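Signal transduction histidine kinase, LytS (Clostridium beijerinckii, PDB 5XSJ) is probably a membrane-bound sensor kinase of a two-component system that autophosphorylates on histidine, here represented by a four-helix N-terminal region, probably its extracytoplasmic sensor domain. Local coordinates at residues M15-K26 with D122-L133. Numbering follows the deposited sequence.
Sequences MLNNMLITNEIK and DAYASTLMQNFL
F132 drops into a hole formed by M15, N18, M19 and T22, and buries more surface than any other residue of segments 15-26 and 122-133. N18 CB sits over the ring centre in a CH-pi contact, 3.5 Å from the F132 centroid and 4° off the normal, while M15 CE (3.8 Å from F132 CD1) and T22 OG1 approach the edge in the ring plane. One turn back along segment 122-133, M129 is the next knob, held by M19, T22, N23 and K26; a bend at chi3 turns its CE toward N23 CA, 3.8 Å away. T22 answers from the facing helix, fitting among A125, L128, M129 and F132. With OG1 beside the backbone N (chi1 -67°), CG2 lies anti to it and the methyl enters this hole; OG1 of T22 turns back to donate a hydrogen bond to N18 O (2.9 Å), where T22 N also donates from the other face of the carbonyl. Nearer the chain ends, M19 SD lies 3.6 Å from L133 CD1. At the polar edge the aliphatic part of K26 covers A125, and K26 NZ makes a long salt bridge to D122 OD1 (3.7 Å) and a weak ion pair to D30 of the same chain; N23 ND2 donates a hydrogen bond to E134 OE2 of the second subunit. The segment axes come within 8.8 Å, at 170°, an antiparallel knobs-into-holes pairing of 15-42 and 104-133, first and last helices of a four-helix bundle.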
loop_
_atom_site.group_PDB
_atom_site.type_symbol
_atom_site.label_atom_id
_atom_site.label_comp_id
_atom_site.label_asym_id
_atom_site.label_seq_id
_atom_site.Cartn_x
_atom_site.Cartn_y
_atom_site.Cartn_z
ATOM N N MET B 15 -9.452 30.459 15.556
ATOM C CA MET B 15 -9.251 29.559 14.451
ATOM C C MET B 15 -7.831 29.097 14.548
ATOM O O MET B 15 -7.536 27.976 14.190
ATOM C CB MET B 15 -9.617 30.213 13.127
ATOM C CG MET B 15 -10.566 29.404 12.225
ATOM S SD MET B 15 -12.354 28.986 12.940
ATOM C CE MET B 15 -13.121 27.831 11.558
ATOM N N LEU B 16 -6.954 29.927 15.068
ATOM C CA LEU B 16 -5.593 29.524 15.341
ATOM C C LEU B 16 -5.479 28.585 16.526
ATOM O O LEU B 16 -4.684 27.686 16.540
ATOM C CB LEU B 16 -4.753 30.746 15.612
ATOM C CG LEU B 16 -3.318 30.543 16.052
ATOM C CD1 LEU B 16 -2.447 30.325 14.839
ATOM C CD2 LEU B 16 -2.823 31.756 16.804
ATOM N N ASN B 17 -6.252 28.841 17.547
ATOM C CA ASN B 17 -6.333 27.941 18.693
ATOM C C ASN B 17 -6.880 26.568 18.301
ATOM O O ASN B 17 -6.424 25.543 18.798
ATOM C CB ASN B 17 -7.195 28.567 19.794
ATOM C CG ASN B 17 -7.440 27.625 20.948
ATOM O OD1 ASN B 17 -6.522 27.308 21.712
ATOM N ND2 ASN B 17 -8.687 27.176 21.094
ATOM N N ASN B 18 -7.848 26.550 17.394
ATOM C CA ASN B 18 -8.391 25.299 16.889
ATOM C C ASN B 18 -7.368 24.464 16.132
ATOM O O ASN B 18 -7.374 23.238 16.207
ATOM C CB ASN B 18 -9.588 25.571 15.988
ATOM C CG ASN B 18 -10.824 25.922 16.774
ATOM O OD1 ASN B 18 -10.959 25.533 17.933
ATOM N ND2 ASN B 18 -11.739 26.646 16.147
ATOM N N MET B 19 -6.467 25.110 15.411
ATOM C CA MET B 19 -5.521 24.308 14.669
ATOM C C MET B 19 -4.296 23.999 15.515
ATOM O O MET B 19 -3.568 23.057 15.225
ATOM C CB MET B 19 -5.159 24.977 13.343
ATOM C CG MET B 19 -4.197 26.118 13.389
ATOM S SD MET B 19 -4.155 26.902 11.570
ATOM C CE MET B 19 -5.774 27.982 11.666
ATOM N N LEU B 20 -4.080 24.763 16.579
ATOM C CA LEU B 20 -3.112 24.337 17.584
ATOM C C LEU B 20 -3.568 23.024 18.217
ATOM O O LEU B 20 -2.780 22.090 18.372
ATOM C CB LEU B 20 -2.928 25.401 18.664
ATOM C CG LEU B 20 -2.072 26.605 18.277
ATOM C CD1 LEU B 20 -1.802 27.463 19.510
ATOM C CD2 LEU B 20 -0.771 26.133 17.645
ATOM N N ILE B 21 -4.848 22.965 18.574
ATOM C CA ILE B 21 -5.413 21.782 19.213
ATOM C C ILE B 21 -5.384 20.596 18.250
ATOM O O ILE B 21 -5.038 19.473 18.639
ATOM C CB ILE B 21 -6.865 22.030 19.702
ATOM C CG1 ILE B 21 -6.871 23.116 20.792
ATOM C CG2 ILE B 21 -7.476 20.729 20.248
ATOM C CD1 ILE B 21 -8.255 23.515 21.305
ATOM N N THR B 22 -5.723 20.864 16.994
ATOM C CA THR B 22 -5.724 19.853 15.946
ATOM C C THR B 22 -4.315 19.306 15.752
ATOM O O THR B 22 -4.122 18.101 15.610
ATOM C CB THR B 22 -6.269 20.436 14.624
ATOM O OG1 THR B 22 -7.658 20.738 14.791
ATOM C CG2 THR B 22 -6.119 19.451 13.484
ATOM N N ASN B 23 -3.322 20.185 15.784
ATOM C CA ASN B 23 -1.950 19.724 15.707
ATOM C C ASN B 23 -1.551 18.916 16.952
ATOM O O ASN B 23 -0.777 17.967 16.862
ATOM C CB ASN B 23 -1.003 20.905 15.511
ATOM C CG ASN B 23 0.443 20.472 15.409
ATOM O OD1 ASN B 23 0.827 19.778 14.475
ATOM N ND2 ASN B 23 1.252 20.882 16.373
ATOM N N GLU B 24 -2.081 19.277 18.116
ATOM C CA GLU B 24 -1.752 18.537 19.326
ATOM C C GLU B 24 -2.304 17.126 19.250
ATOM O O GLU B 24 -1.641 16.170 19.639
ATOM C CB GLU B 24 -2.292 19.255 20.572
ATOM C CG GLU B 24 -1.419 20.428 21.005
ATOM C CD GLU B 24 -2.104 21.348 22.012
ATOM O OE1 GLU B 24 -3.070 20.921 22.692
ATOM O OE2 GLU B 24 -1.660 22.508 22.122
ATOM N N ILE B 25 -3.533 17.005 18.759
ATOM C CA ILE B 25 -4.180 15.709 18.561
ATOM C C ILE B 25 -3.361 14.802 17.635
ATOM O O ILE B 25 -3.141 13.629 17.919
ATOM C CB ILE B 25 -5.598 15.902 17.970
ATOM C CG1 ILE B 25 -6.500 16.578 18.996
ATOM C CG2 ILE B 25 -6.184 14.567 17.499
ATOM C CD1 ILE B 25 -7.778 17.140 18.415
ATOM N N LYS B 26 -2.892 15.367 16.534
ATOM C CA LYS B 26 -2.104 14.619 15.557
ATOM C C LYS B 26 -0.810 14.106 16.184
ATOM O O LYS B 26 -0.450 12.945 16.014
ATOM C CB LYS B 26 -1.817 15.503 14.340
ATOM C CG LYS B 26 -1.179 14.785 13.159
ATOM C CD LYS B 26 -1.010 15.741 11.987
ATOM C CE LYS B 26 -0.464 14.989 10.779
ATOM N NZ LYS B 26 0.595 14.022 11.227
ATOM N N ASP B 122 -4.301 10.575 11.179
ATOM C CA ASP B 122 -3.438 11.624 10.635
ATOM C C ASP B 122 -4.042 12.387 9.480
ATOM O O ASP B 122 -3.880 13.605 9.401
ATOM C CB ASP B 122 -2.105 11.043 10.179
ATOM C CG ASP B 122 -1.177 10.806 11.325
ATOM O OD1 ASP B 122 -1.505 11.278 12.439
ATOM O OD2 ASP B 122 -0.131 10.150 11.124
ATOM N N ALA B 123 -4.728 11.684 8.581
ATOM C CA ALA B 123 -5.338 12.347 7.429
ATOM C C ALA B 123 -6.541 13.200 7.837
ATOM O O ALA B 123 -6.725 14.301 7.308
ATOM C CB ALA B 123 -5.750 11.321 6.359
ATOM N N TYR B 124 -7.367 12.705 8.760
ATOM C CA TYR B 124 -8.484 13.521 9.251
ATOM C C TYR B 124 -7.949 14.799 9.908
ATOM O O TYR B 124 -8.485 15.886 9.717
ATOM C CB TYR B 124 -9.357 12.737 10.241
ATOM C CG TYR B 124 -10.092 11.583 9.599
ATOM C CD1 TYR B 124 -10.826 11.769 8.434
ATOM C CD2 TYR B 124 -10.022 10.307 10.128
ATOM C CE1 TYR B 124 -11.487 10.722 7.828
ATOM C CE2 TYR B 124 -10.685 9.244 9.527
ATOM C CZ TYR B 124 -11.414 9.460 8.380
ATOM O OH TYR B 124 -12.064 8.415 7.766
ATOM N N ALA B 125 -6.870 14.653 10.666
ATOM C CA ALA B 125 -6.296 15.761 11.414
ATOM C C ALA B 125 -5.737 16.826 10.486
ATOM O O ALA B 125 -5.941 18.008 10.702
ATOM C CB ALA B 125 -5.209 15.258 12.349
ATOM N N SER B 126 -5.034 16.407 9.440
ATOM C CA SER B 126 -4.458 17.386 8.528
ATOM C C SER B 126 -5.576 18.046 7.713
ATOM O O SER B 126 -5.494 19.223 7.388
ATOM C CB SER B 126 -3.415 16.738 7.623
ATOM O OG SER B 126 -4.039 16.237 6.463
ATOM N N THR B 127 -6.641 17.305 7.419
ATOM C CA THR B 127 -7.820 17.900 6.785
ATOM C C THR B 127 -8.460 18.953 7.687
ATOM O O THR B 127 -8.801 20.054 7.241
ATOM C CB THR B 127 -8.880 16.842 6.440
ATOM O OG1 THR B 127 -8.370 15.947 5.446
ATOM C CG2 THR B 127 -10.142 17.496 5.919
ATOM N N LEU B 128 -8.634 18.613 8.962
ATOM C CA LEU B 128 -9.170 19.569 9.918
ATOM C C LEU B 128 -8.315 20.825 9.977
ATOM O O LEU B 128 -8.832 21.937 9.960
ATOM C CB LEU B 128 -9.266 18.946 11.302
ATOM C CG LEU B 128 -10.587 18.246 11.592
ATOM C CD1 LEU B 128 -10.512 17.561 12.955
ATOM C CD2 LEU B 128 -11.749 19.230 11.541
ATOM N N MET B 129 -7.001 20.640 10.034
ATOM C CA MET B 129 -6.085 21.764 10.187
ATOM C C MET B 129 -6.190 22.708 9.003
ATOM O O MET B 129 -6.104 23.923 9.155
ATOM C CB MET B 129 -4.647 21.277 10.344
ATOM C CG MET B 129 -3.793 22.106 11.297
ATOM S SD MET B 129 -2.178 21.330 11.551
ATOM C CE MET B 129 -2.664 19.648 11.938
ATOM N N GLN B 130 -6.380 22.139 7.819
ATOM C CA GLN B 130 -6.562 22.936 6.618
ATOM C C GLN B 130 -7.865 23.721 6.657
ATOM O O GLN B 130 -7.900 24.884 6.256
ATOM C CB GLN B 130 -6.533 22.059 5.369
ATOM C CG GLN B 130 -5.200 21.382 5.095
ATOM C CD GLN B 130 -5.219 20.640 3.763
ATOM O OE1 GLN B 130 -5.437 21.245 2.700
ATOM N NE2 GLN B 130 -5.012 19.327 3.813
ATOM N N ASN B 131 -8.930 23.083 7.130
ATOM C CA ASN B 131 -10.224 23.743 7.252
ATOM C C ASN B 131 -10.209 24.906 8.235
ATOM O O ASN B 131 -10.764 25.966 7.959
ATOM C CB ASN B 131 -11.286 22.736 7.668
ATOM C CG ASN B 131 -11.606 21.763 6.567
ATOM O OD1 ASN B 131 -10.967 21.770 5.514
ATOM N ND2 ASN B 131 -12.601 20.916 6.799
ATOM N N PHE B 132 -9.582 24.700 9.390
ATOM C CA PHE B 132 -9.400 25.778 10.351
ATOM C C PHE B 132 -8.546 26.898 9.761
ATOM O O PHE B 132 -8.754 28.072 10.052
ATOM C CB PHE B 132 -8.757 25.252 11.631
ATOM C CG PHE B 132 -9.680 24.429 12.474
ATOM C CD1 PHE B 132 -10.984 24.841 12.701
ATOM C CD2 PHE B 132 -9.248 23.240 13.028
ATOM C CE1 PHE B 132 -11.840 24.081 13.482
ATOM C CE2 PHE B 132 -10.093 22.477 13.808
ATOM C CZ PHE B 132 -11.392 22.896 14.035
ATOM N N LEU B 133 -7.582 26.524 8.928
ATOM C CA LEU B 133 -6.693 27.494 8.308
ATOM C C LEU B 133 -7.454 28.413 7.359
ATOM O O LEU B 133 -7.015 29.522 7.089
ATOM C CB LEU B 133 -5.564 26.776 7.566
ATOM C CG LEU B 133 -4.346 27.581 7.117
ATOM C CD1 LEU B 133 -3.736 28.339 8.280
ATOM C CD2 LEU B 133 -3.317 26.647 6.522
#